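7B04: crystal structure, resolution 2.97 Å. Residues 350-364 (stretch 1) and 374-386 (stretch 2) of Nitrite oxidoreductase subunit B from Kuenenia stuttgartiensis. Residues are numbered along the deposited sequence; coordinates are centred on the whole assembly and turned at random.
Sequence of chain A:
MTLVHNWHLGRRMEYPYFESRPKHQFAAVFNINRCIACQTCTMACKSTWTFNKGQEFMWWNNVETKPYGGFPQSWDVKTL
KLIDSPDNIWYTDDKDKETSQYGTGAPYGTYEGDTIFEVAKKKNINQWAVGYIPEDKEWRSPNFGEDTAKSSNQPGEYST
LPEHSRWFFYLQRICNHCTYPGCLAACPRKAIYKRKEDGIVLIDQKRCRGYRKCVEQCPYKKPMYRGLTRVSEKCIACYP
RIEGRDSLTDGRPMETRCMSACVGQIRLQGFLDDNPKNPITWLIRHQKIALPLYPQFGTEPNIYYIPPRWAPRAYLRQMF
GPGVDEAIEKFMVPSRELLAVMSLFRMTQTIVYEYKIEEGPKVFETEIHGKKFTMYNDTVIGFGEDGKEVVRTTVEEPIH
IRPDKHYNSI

Stretch 1 350-364: TIVYEYKIEEGPKVF
Stretch 2, residues 374-386: TMYNDTVIGFGED

Two antiparallel ladders, joined through loops, bind residues 350-364 to residues 374-386, and backbone hydrogen bonds carry most of the polar load. In the longer ladder, strand 354-358 runs against strand 379-383 at 154°, pairing Glu354 with Phe383, Lys356 with Ile381 and Glu358 with Thr379. Glu358 N lies 2.8 Å from Thr379 O, and Thr379 N lies 2.9 Å from Glu358 O; Lys356 N donates to Ile381 O at 3.0 Å, while the return bond from Ile381 N to Lys356 O, also 3.0 Å, is bent and weak. Phe383 N reaches Glu354 O at 2.8 Å. Phe383 O accepts chiefly from Tyr353 N at 2.7 Å, with a weak second bond from Glu354 N at 3.4 Å.

The register then shifts by one. Asp378 (chi1 m) bridges the change, its OD1 accepting from Gly360 N at 3.2 Å. Glycine suits this position: an ideal CB would clash with Asn377 O. Beyond it, Asn377 N binds Pro361 O at 2.8 Å, and Lys362 pairs with Tyr376, their CA atoms 3.9 Å apart. A bulge follows: Met375 O takes Val363 N at 2.9 Å and, weakly, Phe364 N at 3.4 Å, while Met375 N donates to Phe364 O at 2.8 Å. Val363, at phi/psi -113/-35, departs from extended geometry.

Side chains pack over this frame. Phe383 (m, chi2 -85°) meets Lys356 (p): Phe383 CE2, at the ring edge, lies 3.3 Å from Lys356 CG, so the lysine's aliphatic stem serves as packing surface. On the opposite face, Ile357 CG1 (m) lies 4.2 Å from Val380 CG2 (p), and Gly382 leaves room for Val352 (t), whose CG1 approaches Gly382 CA to 3.4 Å. Met375 is extended through chi1 and chi2 (t, t) and turns at chi3 (p), which places Met375 CE 3.8 Å from Phe364 CB. Finally, Glu385 CG sits over the Tyr353 ring face, 4.1 Å from its centroid.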

# COMPACT_ATOMS: atom_id res chain seq x y z
N THR A 350 -14.54 8.52 -18.60
CA THR A 350 -15.84 9.07 -18.97
C THR A 350 -16.92 8.02 -18.76
O THR A 350 -16.72 6.83 -19.06
CB THR A 350 -15.82 9.52 -20.44
OG1 THR A 350 -14.76 10.46 -20.64
CG2 THR A 350 -17.14 10.16 -20.82
N ILE A 351 -18.07 8.45 -18.24
CA ILE A 351 -19.16 7.52 -18.00
C ILE A 351 -19.72 7.03 -19.32
O ILE A 351 -19.95 7.81 -20.25
CB ILE A 351 -20.25 8.18 -17.14
CG1 ILE A 351 -19.71 8.56 -15.77
CG2 ILE A 351 -21.45 7.26 -16.99
CD1 ILE A 351 -20.66 9.40 -14.95
N VAL A 352 -19.94 5.72 -19.41
CA VAL A 352 -20.47 5.07 -20.61
C VAL A 352 -21.92 4.69 -20.33
O VAL A 352 -22.21 3.99 -19.35
CB VAL A 352 -19.65 3.84 -21.01
CG1 VAL A 352 -20.39 3.04 -22.05
CG2 VAL A 352 -18.28 4.25 -21.51
N TYR A 353 -22.83 5.15 -21.19
CA TYR A 353 -24.25 4.90 -21.01
C TYR A 353 -24.77 3.71 -21.79
O TYR A 353 -25.78 3.12 -21.39
CB TYR A 353 -25.06 6.15 -21.40
CG TYR A 353 -24.82 7.32 -20.49
CD1 TYR A 353 -25.69 7.60 -19.45
CD2 TYR A 353 -23.72 8.15 -20.67
CE1 TYR A 353 -25.48 8.67 -18.61
CE2 TYR A 353 -23.50 9.22 -19.83
CZ TYR A 353 -24.38 9.48 -18.80
OH TYR A 353 -24.17 10.55 -17.96
N GLU A 354 -24.11 3.33 -22.88
CA GLU A 354 -24.52 2.17 -23.66
C GLU A 354 -23.28 1.43 -24.16
O GLU A 354 -22.24 2.04 -24.42
CB GLU A 354 -25.39 2.61 -24.84
CG GLU A 354 -26.31 1.55 -25.40
CD GLU A 354 -27.58 2.14 -25.99
OE1 GLU A 354 -27.80 3.36 -25.82
OE2 GLU A 354 -28.35 1.39 -26.62
N TYR A 355 -23.41 0.12 -24.31
CA TYR A 355 -22.34 -0.71 -24.85
C TYR A 355 -22.86 -1.55 -26.02
O TYR A 355 -24.05 -1.83 -26.12
CB TYR A 355 -21.77 -1.66 -23.78
CG TYR A 355 -22.61 -2.90 -23.56
CD1 TYR A 355 -23.71 -2.87 -22.71
CD2 TYR A 355 -22.32 -4.10 -24.21
CE1 TYR A 355 -24.49 -4.00 -22.50
CE2 TYR A 355 -23.09 -5.22 -24.01
CZ TYR A 355 -24.18 -5.17 -23.16
OH TYR A 355 -24.95 -6.29 -22.96
N LYS A 356 -21.94 -1.92 -26.90
CA LYS A 356 -22.23 -2.90 -27.95
C LYS A 356 -20.90 -3.45 -28.47
O LYS A 356 -19.87 -2.77 -28.42
CB LYS A 356 -23.13 -2.36 -29.06
CG LYS A 356 -22.61 -1.24 -29.90
CD LYS A 356 -23.47 -1.14 -31.15
CE LYS A 356 -22.99 -2.14 -32.18
NZ LYS A 356 -21.56 -1.88 -32.49
N ILE A 357 -20.94 -4.68 -28.97
CA ILE A 357 -19.76 -5.50 -29.21
C ILE A 357 -19.61 -5.80 -30.70
O ILE A 357 -20.59 -6.14 -31.38
CB ILE A 357 -19.86 -6.82 -28.42
CG1 ILE A 357 -19.86 -6.53 -26.91
CG2 ILE A 357 -18.74 -7.78 -28.80
CD1 ILE A 357 -20.47 -7.64 -26.10
N GLU A 358 -18.38 -5.66 -31.20
CA GLU A 358 -18.01 -6.10 -32.54
C GLU A 358 -17.24 -7.41 -32.40
O GLU A 358 -16.25 -7.48 -31.67
CB GLU A 358 -17.15 -5.06 -33.25
CG GLU A 358 -17.87 -3.79 -33.64
CD GLU A 358 -16.98 -2.82 -34.39
OE1 GLU A 358 -15.77 -3.11 -34.53
OE2 GLU A 358 -17.48 -1.78 -34.86
N GLU A 359 -17.70 -8.44 -33.10
CA GLU A 359 -17.22 -9.79 -32.84
C GLU A 359 -15.88 -10.07 -33.51
O GLU A 359 -15.57 -9.56 -34.59
CB GLU A 359 -18.26 -10.82 -33.28
CG GLU A 359 -19.29 -11.07 -32.18
CD GLU A 359 -20.35 -12.08 -32.56
OE1 GLU A 359 -20.95 -11.95 -33.65
OE2 GLU A 359 -20.59 -13.01 -31.77
N GLY A 360 -15.08 -10.91 -32.85
CA GLY A 360 -13.75 -11.27 -33.29
C GLY A 360 -13.54 -12.77 -33.27
O GLY A 360 -14.42 -13.54 -32.88
N PRO A 361 -12.36 -13.21 -33.71
CA PRO A 361 -12.09 -14.65 -33.79
C PRO A 361 -11.96 -15.29 -32.41
O PRO A 361 -11.63 -14.65 -31.41
CB PRO A 361 -10.77 -14.72 -34.56
CG PRO A 361 -10.09 -13.44 -34.21
CD PRO A 361 -11.18 -12.41 -34.06
N LYS A 362 -12.22 -16.60 -32.39
CA LYS A 362 -12.06 -17.39 -31.18
C LYS A 362 -10.57 -17.60 -30.89
O LYS A 362 -9.79 -17.90 -31.80
CB LYS A 362 -12.79 -18.73 -31.33
CG LYS A 362 -12.12 -19.92 -30.67
CD LYS A 362 -13.10 -21.07 -30.51
CE LYS A 362 -13.83 -21.35 -31.82
NZ LYS A 362 -14.29 -22.76 -31.92
N VAL A 363 -10.18 -17.45 -29.62
CA VAL A 363 -8.78 -17.48 -29.23
C VAL A 363 -8.45 -18.69 -28.37
O VAL A 363 -7.37 -19.27 -28.50
CB VAL A 363 -8.40 -16.16 -28.50
CG1 VAL A 363 -6.99 -16.25 -27.92
CG2 VAL A 363 -8.52 -14.98 -29.45
N PHE A 364 -9.38 -19.14 -27.52
CA PHE A 364 -9.09 -20.22 -26.59
C PHE A 364 -10.41 -20.82 -26.11
O PHE A 364 -11.41 -20.11 -26.00
CB PHE A 364 -8.25 -19.74 -25.40
CG PHE A 364 -8.00 -20.82 -24.38
CD1 PHE A 364 -8.80 -20.93 -23.25
CD2 PHE A 364 -6.96 -21.72 -24.55
CE1 PHE A 364 -8.57 -21.92 -22.32
CE2 PHE A 364 -6.73 -22.71 -23.62
CZ PHE A 364 -7.54 -22.81 -22.50
N THR A 374 -15.64 -20.95 -23.85
CA THR A 374 -15.01 -20.51 -25.08
C THR A 374 -14.81 -19.00 -25.02
O THR A 374 -15.66 -18.27 -24.51
CB THR A 374 -15.82 -20.88 -26.34
OG1 THR A 374 -16.98 -20.05 -26.42
CG2 THR A 374 -16.22 -22.33 -26.31
N MET A 375 -13.68 -18.54 -25.53
CA MET A 375 -13.31 -17.14 -25.46
C MET A 375 -12.95 -16.63 -26.84
O MET A 375 -12.18 -17.27 -27.57
CB MET A 375 -12.13 -16.92 -24.50
CG MET A 375 -11.66 -15.48 -24.40
SD MET A 375 -10.28 -15.30 -23.25
CE MET A 375 -8.99 -16.19 -24.12
N TYR A 376 -13.51 -15.47 -27.20
CA TYR A 376 -13.32 -14.83 -28.49
C TYR A 376 -12.68 -13.47 -28.24
O TYR A 376 -12.85 -12.87 -27.18
CB TYR A 376 -14.65 -14.66 -29.23
CG TYR A 376 -15.50 -15.92 -29.30
CD1 TYR A 376 -15.60 -16.65 -30.47
CD2 TYR A 376 -16.19 -16.38 -28.18
CE1 TYR A 376 -16.37 -17.81 -30.53
CE2 TYR A 376 -16.95 -17.53 -28.24
CZ TYR A 376 -17.04 -18.24 -29.41
OH TYR A 376 -17.80 -19.39 -29.47
N ASN A 377 -11.89 -12.99 -29.21
CA ASN A 377 -11.26 -11.67 -29.06
C ASN A 377 -12.19 -10.58 -29.59
O ASN A 377 -11.95 -9.94 -30.61
CB ASN A 377 -9.91 -11.64 -29.76
CG ASN A 377 -9.21 -10.29 -29.59
OD1 ASN A 377 -8.40 -10.10 -28.69
ND2 ASN A 377 -9.54 -9.34 -30.45
N ASP A 378 -13.29 -10.38 -28.86
CA ASP A 378 -14.25 -9.38 -29.29
C ASP A 378 -13.78 -7.99 -28.91
O ASP A 378 -12.95 -7.81 -28.01
CB ASP A 378 -15.63 -9.60 -28.69
CG ASP A 378 -16.08 -11.05 -28.77
OD1 ASP A 378 -15.90 -11.69 -29.82
OD2 ASP A 378 -16.67 -11.52 -27.78
N THR A 379 -14.30 -7.01 -29.62
CA THR A 379 -14.03 -5.60 -29.37
C THR A 379 -15.28 -5.00 -28.73
O THR A 379 -16.33 -4.91 -29.38
CB THR A 379 -13.67 -4.88 -30.67
OG1 THR A 379 -12.41 -5.36 -31.15
CG2 THR A 379 -13.59 -3.39 -30.44
N VAL A 380 -15.17 -4.62 -27.46
CA VAL A 380 -16.29 -4.01 -26.75
C VAL A 380 -16.18 -2.50 -26.90
O VAL A 380 -15.08 -1.93 -26.88
CB VAL A 380 -16.30 -4.44 -25.26
CG1 VAL A 380 -15.04 -3.96 -24.54
CG2 VAL A 380 -17.55 -3.92 -24.57
N ILE A 381 -17.33 -1.85 -27.07
CA ILE A 381 -17.39 -0.42 -27.37
C ILE A 381 -18.38 0.24 -26.42
O ILE A 381 -19.48 -0.29 -26.19
CB ILE A 381 -17.80 -0.17 -28.84
CG1 ILE A 381 -16.82 -0.85 -29.80
CG2 ILE A 381 -17.85 1.32 -29.12
CD1 ILE A 381 -17.34 -0.97 -31.21
N GLY A 382 -18.00 1.38 -25.87
CA GLY A 382 -18.85 2.14 -24.98
C GLY A 382 -19.20 3.49 -25.56
O GLY A 382 -18.36 4.12 -26.22
N PHE A 383 -20.42 3.94 -25.31
CA PHE A 383 -20.92 5.20 -25.86
C PHE A 383 -21.36 6.13 -24.74
O PHE A 383 -21.73 5.69 -23.64
CB PHE A 383 -22.08 4.96 -26.83
CG PHE A 383 -21.76 3.99 -27.93
CD1 PHE A 383 -21.12 4.42 -29.08
CD2 PHE A 383 -22.08 2.65 -27.80
CE1 PHE A 383 -20.81 3.52 -30.09
CE2 PHE A 383 -21.78 1.76 -28.79
CZ PHE A 383 -21.15 2.19 -29.95
N GLY A 384 -21.35 7.42 -25.04
CA GLY A 384 -21.68 8.45 -24.09
C GLY A 384 -23.16 8.77 -24.04
O GLY A 384 -24.01 7.99 -24.48
N GLU A 385 -23.47 9.94 -23.47
CA GLU A 385 -24.85 10.34 -23.28
C GLU A 385 -25.55 10.64 -24.60
O GLU A 385 -26.77 10.48 -24.71
CB GLU A 385 -24.89 11.58 -22.37
CG GLU A 385 -26.12 11.72 -21.51
CD GLU A 385 -26.37 13.17 -21.12
OE1 GLU A 385 -26.23 14.05 -21.99
OE2 GLU A 385 -26.69 13.42 -19.94
N ASP A 386 -24.79 11.07 -25.61
CA ASP A 386 -25.32 11.39 -26.94
C ASP A 386 -25.19 10.24 -27.93
O ASP A 386 -25.54 10.42 -29.10
CB ASP A 386 -24.64 12.64 -27.50
CG ASP A 386 -23.14 12.62 -27.32
OD1 ASP A 386 -22.60 11.59 -26.88
OD2 ASP A 386 -22.51 13.66 -27.60